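Local coordinates for protein acetylacetone-cleaving enzyme (Acinetobacter johnsonii, PDB 3BAL) that cleaves acetylacetone with molecular oxygen to methylglyoxal and acetate, working as an iron-dependent homotetrameric dioxygenase of the cupin superfamily, at residues A[136-139]-A[140-144]; A[107-110]-A[111-115]; A[16-19]-A[20-23]. All coordinates share one frame; numbering follows the deposited sequence.

Overall arrangement
From the N terminus the chain first meets interaction 3, residues 16-23, a tight turn between strands 12-15 and 22-23. Interaction 2, residues 107-115, follows after most of the barrel has been laid down and closes the turn that carries the chain from strand 108-109 of one sheet into strand 113-120 of the other. Interaction 1, residues 136-144, joins the end of strand 132-136 to helix 138-148, which lies against strands 34-41 and 46-53. The three stand in series, none nesting in or crossing another. Interactions 2 and 3 touch through the side chains of Gln-114 and Tyr-21. Interactions 1 and 2 lie on opposite sides of the chain's centre, with centres about 22 Å apart.

Interaction 1 of 3, residues A[136-139]-A[140-144]; sequences IGWA and EAQGA
A bend at chi2 of Glu-140 (71°) folds its side chain back along the helix, bringing the carboxylate to the backbone of Gly-137, while CG stays anti to the carbonyl carbon (chi1 -66°). The resulting bond runs from Gly-137 N to Glu-140 OE1 at 2.8 Å. Its N-H...O angle of 147° is moderately bent, and the N-H meets OE1 on the anti side, out of the carboxylate plane. Gly-137 occupies the N-cap position, so a side chain from the third helical residue returns to the N-cap amide, which is the backbone half of a capping box; glycine has no side chain to supply the reciprocal half. Glu-140 OE1 also accepts from a water at 3.0 Å, and that water in turn accepts from Ala-139 N at 3.1 Å. Thus one carboxylate oxygen serves two amides of the first turn, one directly and one through water. Its negative charge at the helix N terminus would probably interact favourably with the helix dipole.

Next to this cap, Ile-136 CD1 packs 3.8 Å from Glu-140 CB. Regular i to i+4 bonding begins at once: Ala-141 N donates to Gly-137 O at 2.9 Å, and Gln-142 N to Trp-138 O likewise at 2.9 Å. The extended side chain of Gln-142 brings NE2 to the edge of the Trp-138 ring, 4.3 Å from CZ3, but its amide is held by Tyr-3 and Lys-6 of the second subunit. Trp-138 NE1 bonds to Ser-100 of the third subunit. The helix start follows directly from strand 132-136, and Trp-138 and Ala-141 both rest on Trp-47 of strand 46-53, with Trp-138 also touching Ser-40 and Gln-142 touching Leu-37 on strand 34-41.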
loop_
_atom_site.group_PDB
_atom_site.type_symbol
_atom_site.label_atom_id
_atom_site.label_comp_id
_atom_site.label_asym_id
_atom_site.label_seq_id
_atom_site.Cartn_x
_atom_site.Cartn_y
_atom_site.Cartn_z
ATOM N N ILE A 136 -7.045 -5.297 15.948
ATOM C CA ILE A 136 -6.015 -6.299 15.678
ATOM C C ILE A 136 -5.254 -6.134 14.357
ATOM O O ILE A 136 -5.760 -6.474 13.283
ATOM C CB ILE A 136 -6.637 -7.725 15.752
ATOM C CG1 ILE A 136 -7.381 -7.899 17.095
ATOM C CG2 ILE A 136 -5.560 -8.787 15.580
ATOM C CD1 ILE A 136 -6.518 -7.770 18.348
ATOM N N GLY A 137 -4.033 -5.607 14.460
ATOM C CA GLY A 137 -3.178 -5.408 13.298
ATOM C C GLY A 137 -2.020 -6.396 13.318
ATOM O O GLY A 137 -2.038 -7.340 14.116
ATOM N N TRP A 138 -1.012 -6.192 12.468
ATOM C CA TRP A 138 0.137 -7.109 12.411
ATOM C C TRP A 138 0.798 -7.290 13.781
ATOM O O TRP A 138 1.173 -8.402 14.154
ATOM C CB TRP A 138 1.188 -6.625 11.378
ATOM C CG TRP A 138 1.941 -5.375 11.771
ATOM C CD1 TRP A 138 1.596 -4.081 11.490
ATOM C CD2 TRP A 138 3.104 -5.306 12.610
ATOM N NE1 TRP A 138 2.465 -3.212 12.111
ATOM C CE2 TRP A 138 3.398 -3.936 12.806
ATOM C CE3 TRP A 138 3.921 -6.268 13.222
ATOM C CZ2 TRP A 138 4.477 -3.505 13.590
ATOM C CZ3 TRP A 138 4.991 -5.842 14.004
ATOM C CH2 TRP A 138 5.258 -4.471 14.181
ATOM N N ALA A 139 0.927 -6.202 14.533
ATOM C CA ALA A 139 1.555 -6.257 15.846
ATOM C C ALA A 139 0.769 -7.125 16.837
ATOM O O ALA A 139 1.347 -7.964 17.527
ATOM C CB ALA A 139 1.726 -4.834 16.404
ATOM N N GLU A 140 -0.542 -6.916 16.908
ATOM C CA GLU A 140 -1.391 -7.678 17.808
ATOM C C GLU A 140 -1.487 -9.148 17.388
ATOM O O GLU A 140 -1.554 -10.043 18.239
ATOM C CB GLU A 140 -2.792 -7.063 17.869
ATOM C CG GLU A 140 -2.864 -5.672 18.505
ATOM C CD GLU A 140 -2.258 -4.575 17.642
ATOM O OE1 GLU A 140 -2.236 -4.722 16.402
ATOM O OE2 GLU A 140 -1.817 -3.548 18.202
ATOM N N ALA A 141 -1.498 -9.396 16.078
ATOM C CA ALA A 141 -1.567 -10.761 15.551
ATOM C C ALA A 141 -0.265 -11.511 15.852
ATOM O O ALA A 141 -0.285 -12.688 16.221
ATOM C CB ALA A 141 -1.824 -10.732 14.043
ATOM N N GLN A 142 0.866 -10.833 15.696
ATOM C CA GLN A 142 2.146 -11.469 15.981
ATOM C C GLN A 142 2.238 -11.781 17.478
ATOM O O GLN A 142 2.753 -12.827 17.867
ATOM C CB GLN A 142 3.315 -10.565 15.556
ATOM C CG GLN A 142 4.685 -11.091 15.991
ATOM C CD GLN A 142 5.842 -10.261 15.471
ATOM O OE1 GLN A 142 6.358 -10.503 14.373
ATOM N NE2 GLN A 142 6.255 -9.267 16.254
ATOM N N GLY A 143 1.731 -10.877 18.312
ATOM C CA GLY A 143 1.762 -11.097 19.748
ATOM C C GLY A 143 0.983 -12.333 20.174
ATOM O O GLY A 143 1.445 -13.114 21.006
ATOM N N ALA A 144 -0.207 -12.505 19.604
ATOM C CA ALA A 144 -1.062 -13.646 19.910
ATOM C C ALA A 144 -0.451 -14.941 19.386
ATOM O O ALA A 144 -0.557 -15.992 20.021
ATOM C CB ALA A 144 -2.444 -13.444 19.296
HETATM O O HOH W 1 -0.516 -3.423 14.348
#

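Interaction 2 of 3, residues A[107-110]-A[111-115]; sequences TFFP and VESQF
The rings of Phe-109 and Phe-115 lie nearly parallel, their planes inclined by 12°, yet they are slid so far apart that they barely overlap. Their centroids are 5.7 Å apart, and the closest approach, Phe-109 CZ to Phe-115 CE2 at 3.5 Å, is oblique to both rings. Contact is therefore made by neighbouring ring corners, without a full offset stack. This pair lies inside the cupin jelly roll, where the chain leaves the short strand 108-109 and turns into strand 113-120. Although the ring planes are almost aligned, the two side chains cross at about a right angle.

Two different first torsions bring the rings together. In Phe-115, CG sits between the backbone N and the carbonyl carbon (chi1 77°), whereas in Phe-109 it is anti to the carbonyl carbon. Farther back along the Phe-109 ring, CD2 is 3.7 Å from Ser-113 CB, again obliquely. One aromatic side chain thus spans the link, touching Ser-113 with its near part and Phe-115 with its far end.

Other strands enclose the pair. Phe-115 stacks with Phe-51, and Phe-59 of strand 57-64 and Cys-53 of strand 46-53 touch both phenylalanines, while Met-77 of strand 76-79 packs on Phe-109. The side chain of Phe-115 is about 8 Å from the bound zinc ion, placing this apolar core near the metal site formed by His-62, His-64 and His-104.

Polar order in the turn comes from Ser-113, whose hydroxyl is doubly engaged: OG accepts from Lys-76 N and donates to Val-111 O. The latter bond is short, with Ser-113 OG 2.6 Å from Val-111 O, and the donor stands above the carbonyl plane, 40° out of it.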
loop_
_atom_site.group_PDB
_atom_site.type_symbol
_atom_site.label_atom_id
_atom_site.label_comp_id
_atom_site.label_asym_id
_atom_site.label_seq_id
_atom_site.Cartn_x
_atom_site.Cartn_y
_atom_site.Cartn_z
ATOM N N THR A 107 -18.634 -14.368 10.237
ATOM C CA THR A 107 -18.162 -15.182 9.119
ATOM C C THR A 107 -18.284 -16.633 9.601
ATOM O O THR A 107 -17.703 -17.001 10.627
ATOM C CB THR A 107 -16.698 -14.834 8.752
ATOM O OG1 THR A 107 -16.639 -13.487 8.272
ATOM C CG2 THR A 107 -16.173 -15.769 7.671
ATOM N N PHE A 108 -19.030 -17.446 8.849
ATOM C CA PHE A 108 -19.336 -18.833 9.222
ATOM C C PHE A 108 -18.870 -19.953 8.274
ATOM O O PHE A 108 -18.960 -19.829 7.049
ATOM C CB PHE A 108 -20.860 -18.926 9.405
ATOM C CG PHE A 108 -21.344 -20.221 9.992
ATOM C CD1 PHE A 108 -21.130 -20.517 11.333
ATOM C CD2 PHE A 108 -22.038 -21.135 9.206
ATOM C CE1 PHE A 108 -21.607 -21.706 11.888
ATOM C CE2 PHE A 108 -22.517 -22.329 9.750
ATOM C CZ PHE A 108 -22.300 -22.614 11.092
ATOM N N PHE A 109 -18.406 -21.061 8.854
ATOM C CA PHE A 109 -17.947 -22.216 8.077
ATOM C C PHE A 109 -18.849 -23.432 8.314
ATOM O O PHE A 109 -18.683 -24.166 9.287
ATOM C CB PHE A 109 -16.507 -22.547 8.443
ATOM C CG PHE A 109 -15.572 -21.400 8.237
ATOM C CD1 PHE A 109 -15.393 -20.444 9.233
ATOM C CD2 PHE A 109 -14.926 -21.228 7.018
ATOM C CE1 PHE A 109 -14.588 -19.335 9.016
ATOM C CE2 PHE A 109 -14.115 -20.119 6.787
ATOM C CZ PHE A 109 -13.947 -19.171 7.787
ATOM N N PRO A 110 -19.813 -23.664 7.408
ATOM C CA PRO A 110 -20.779 -24.774 7.470
ATOM C C PRO A 110 -20.148 -26.164 7.405
ATOM O O PRO A 110 -20.723 -27.138 7.885
ATOM C CB PRO A 110 -21.676 -24.518 6.255
ATOM C CG PRO A 110 -21.483 -23.046 5.957
ATOM C CD PRO A 110 -20.015 -22.874 6.175
ATOM N N VAL A 111 -18.961 -26.224 6.817
ATOM C CA VAL A 111 -18.240 -27.468 6.625
ATOM C C VAL A 111 -16.751 -27.257 6.948
ATOM O O VAL A 111 -16.278 -26.123 6.931
ATOM C CB VAL A 111 -18.434 -27.913 5.148
ATOM C CG1 VAL A 111 -17.179 -27.612 4.341
ATOM C CG2 VAL A 111 -18.863 -29.345 5.068
ATOM N N GLU A 112 -16.010 -28.322 7.253
ATOM C CA GLU A 112 -14.588 -28.143 7.559
ATOM C C GLU A 112 -13.892 -27.440 6.392
ATOM O O GLU A 112 -13.896 -27.937 5.264
ATOM C CB GLU A 112 -13.902 -29.471 7.838
ATOM C CG GLU A 112 -12.480 -29.275 8.335
ATOM C CD GLU A 112 -11.977 -30.447 9.141
ATOM O OE1 GLU A 112 -11.848 -31.556 8.571
ATOM O OE2 GLU A 112 -11.710 -30.257 10.352
ATOM N N SER A 113 -13.271 -26.294 6.675
ATOM C CA SER A 113 -12.629 -25.486 5.643
ATOM C C SER A 113 -11.192 -25.032 5.929
ATOM O O SER A 113 -10.650 -25.241 7.017
ATOM C CB SER A 113 -13.491 -24.238 5.396
ATOM O OG SER A 113 -14.868 -24.563 5.335
ATOM N N GLN A 114 -10.594 -24.398 4.921
ATOM C CA GLN A 114 -9.252 -23.826 5.016
ATOM C C GLN A 114 -9.178 -22.626 4.064
ATOM O O GLN A 114 -9.688 -22.682 2.942
ATOM C CB GLN A 114 -8.156 -24.844 4.636
ATOM C CG GLN A 114 -6.735 -24.219 4.597
ATOM C CD GLN A 114 -5.615 -25.200 4.238
ATOM O OE1 GLN A 114 -5.138 -25.963 5.086
ATOM N NE2 GLN A 114 -5.187 -25.177 2.976
ATOM N N PHE A 115 -8.570 -21.536 4.527
ATOM C CA PHE A 115 -8.403 -20.352 3.695
ATOM C C PHE A 115 -7.149 -19.557 4.077
ATOM O O PHE A 115 -6.765 -19.482 5.249
ATOM C CB PHE A 115 -9.664 -19.460 3.737
ATOM C CG PHE A 115 -9.811 -18.639 4.997
ATOM C CD1 PHE A 115 -9.353 -17.327 5.045
ATOM C CD2 PHE A 115 -10.435 -19.167 6.122
ATOM C CE1 PHE A 115 -9.517 -16.548 6.198
ATOM C CE2 PHE A 115 -10.604 -18.400 7.277
ATOM C CZ PHE A 115 -10.146 -17.089 7.314
#

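Interaction 3 of 3, residues A[16-19]-A[20-23]; sequences ISDN and NYVP
Tyr-21 turns its ring back alongside the preceding turn, an edge toward Asp-18, with its CD1 3.5 Å from Asp-18 O and 3.6 Å from Ser-17 O. The Asp-18 carbonyl oxygen lies near the ring plane, while that of Ser-17 approaches obliquely. At the far end of the ring Tyr-21 OH reaches Ile-16 CG2 at 3.7 Å, the two side chains crossing at a slant. With chi1 at -78°, CG stands anti to the carbonyl carbon, which directs the ring back along the turn. Beyond the turn, the ring touches Gln-36 of strand 34-41 and Ile-50 and Asn-52 of strand 46-53.

The turn itself is held by two backbone bonds. Asn-20 N donates to Ser-17 O at 3.2 Å; the bond is fairly straight at the hydrogen (162°), but the donor sits well above the carbonyl plane. A second bond, Tyr-21 N to Asp-18 O, is long and weak. Both ends of the Asn-20 amide are engaged: ND2 is linked through water to Ser-17 N, and OD1 accepts from Lys-149 NZ near the C terminus. Another water donates to Tyr-21 O and, weakly, to Asn-19 O.

Ile-16 packs on Phe-71 of the fourth subunit, so the turn begins at a tetramer contact. Successive i to i+3 bonds and helical backbone angles at Asp-18 and Asn-19 identify a short 3-10 turn, here joining strand 12-15 to strand 22-23, an outermost strand, within this chain, of the sheet that also holds strands 34-41 and 46-53 in the jelly roll.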
loop_
_atom_site.group_PDB
_atom_site.type_symbol
_atom_site.label_atom_id
_atom_site.label_comp_id
_atom_site.label_asym_id
_atom_site.label_seq_id
_atom_site.Cartn_x
_atom_site.Cartn_y
_atom_site.Cartn_z
ATOM N N ILE A 16 4.714 -24.454 5.309
ATOM C CA ILE A 16 3.503 -24.566 6.111
ATOM C C ILE A 16 3.310 -26.014 6.559
ATOM O O ILE A 16 2.932 -26.877 5.764
ATOM C CB ILE A 16 2.276 -24.103 5.304
ATOM C CG1 ILE A 16 2.502 -22.666 4.819
ATOM C CG2 ILE A 16 1.009 -24.213 6.160
ATOM C CD1 ILE A 16 1.438 -22.145 3.867
ATOM N N SER A 17 3.562 -26.272 7.840
ATOM C CA SER A 17 3.447 -27.620 8.391
ATOM C C SER A 17 2.238 -27.773 9.306
ATOM O O SER A 17 1.830 -26.826 9.978
ATOM C CB SER A 17 4.720 -27.961 9.164
ATOM O OG SER A 17 5.866 -27.638 8.394
ATOM N N ASP A 18 1.669 -28.973 9.338
ATOM C CA ASP A 18 0.508 -29.224 10.176
ATOM C C ASP A 18 0.812 -28.968 11.638
ATOM O O ASP A 18 -0.033 -28.470 12.378
ATOM C CB ASP A 18 0.024 -30.660 10.005
ATOM C CG ASP A 18 -0.655 -30.879 8.680
ATOM O OD1 ASP A 18 -1.076 -29.871 8.066
ATOM O OD2 ASP A 18 -0.784 -32.049 8.258
ATOM N N ASN A 19 2.036 -29.304 12.035
ATOM C CA ASN A 19 2.507 -29.148 13.406
ATOM C C ASN A 19 2.505 -27.733 13.960
ATOM O O ASN A 19 2.556 -27.557 15.173
ATOM C CB ASN A 19 3.930 -29.693 13.525
ATOM C CG ASN A 19 3.993 -31.185 13.347
ATOM O OD1 ASN A 19 5.081 -31.766 13.276
ATOM N ND2 ASN A 19 2.823 -31.828 13.280
ATOM N N ASN A 20 2.453 -26.731 13.089
ATOM C CA ASN A 20 2.494 -25.349 13.546
ATOM C C ASN A 20 1.181 -24.600 13.678
ATOM O O ASN A 20 1.177 -23.417 14.013
ATOM C CB ASN A 20 3.460 -24.543 12.679
ATOM C CG ASN A 20 4.890 -24.983 12.866
ATOM O OD1 ASN A 20 5.262 -25.463 13.943
ATOM N ND2 ASN A 20 5.706 -24.812 11.837
ATOM N N TYR A 21 0.068 -25.270 13.418
ATOM C CA TYR A 21 -1.218 -24.617 13.583
ATOM C C TYR A 21 -1.499 -24.586 15.086
ATOM O O TYR A 21 -1.304 -25.588 15.777
ATOM C CB TYR A 21 -2.322 -25.390 12.857
ATOM C CG TYR A 21 -2.359 -25.170 11.350
ATOM C CD1 TYR A 21 -1.639 -25.994 10.472
ATOM C CD2 TYR A 21 -3.124 -24.134 10.800
ATOM C CE1 TYR A 21 -1.688 -25.793 9.090
ATOM C CE2 TYR A 21 -3.177 -23.923 9.424
ATOM C CZ TYR A 21 -2.457 -24.757 8.575
ATOM O OH TYR A 21 -2.524 -24.544 7.214
ATOM N N VAL A 22 -1.929 -23.434 15.594
ATOM C CA VAL A 22 -2.248 -23.288 17.015
ATOM C C VAL A 22 -3.686 -22.786 17.160
ATOM O O VAL A 22 -4.254 -22.226 16.221
ATOM C CB VAL A 22 -1.305 -22.271 17.727
ATOM C CG1 VAL A 22 0.129 -22.748 17.658
ATOM C CG2 VAL A 22 -1.446 -20.884 17.106
ATOM N N PRO A 23 -4.295 -22.987 18.342
ATOM C CA PRO A 23 -5.672 -22.529 18.559
ATOM C C PRO A 23 -5.783 -21.007 18.418
ATOM O O PRO A 23 -4.943 -20.267 18.931
ATOM C CB PRO A 23 -5.973 -22.998 19.985
ATOM C CG PRO A 23 -5.118 -24.224 20.132
ATOM C CD PRO A 23 -3.819 -23.780 19.491
HETATM O O HOH W 2 4.431 -24.029 9.389
HETATM O O HOH W 3 0.678 -26.458 17.724
#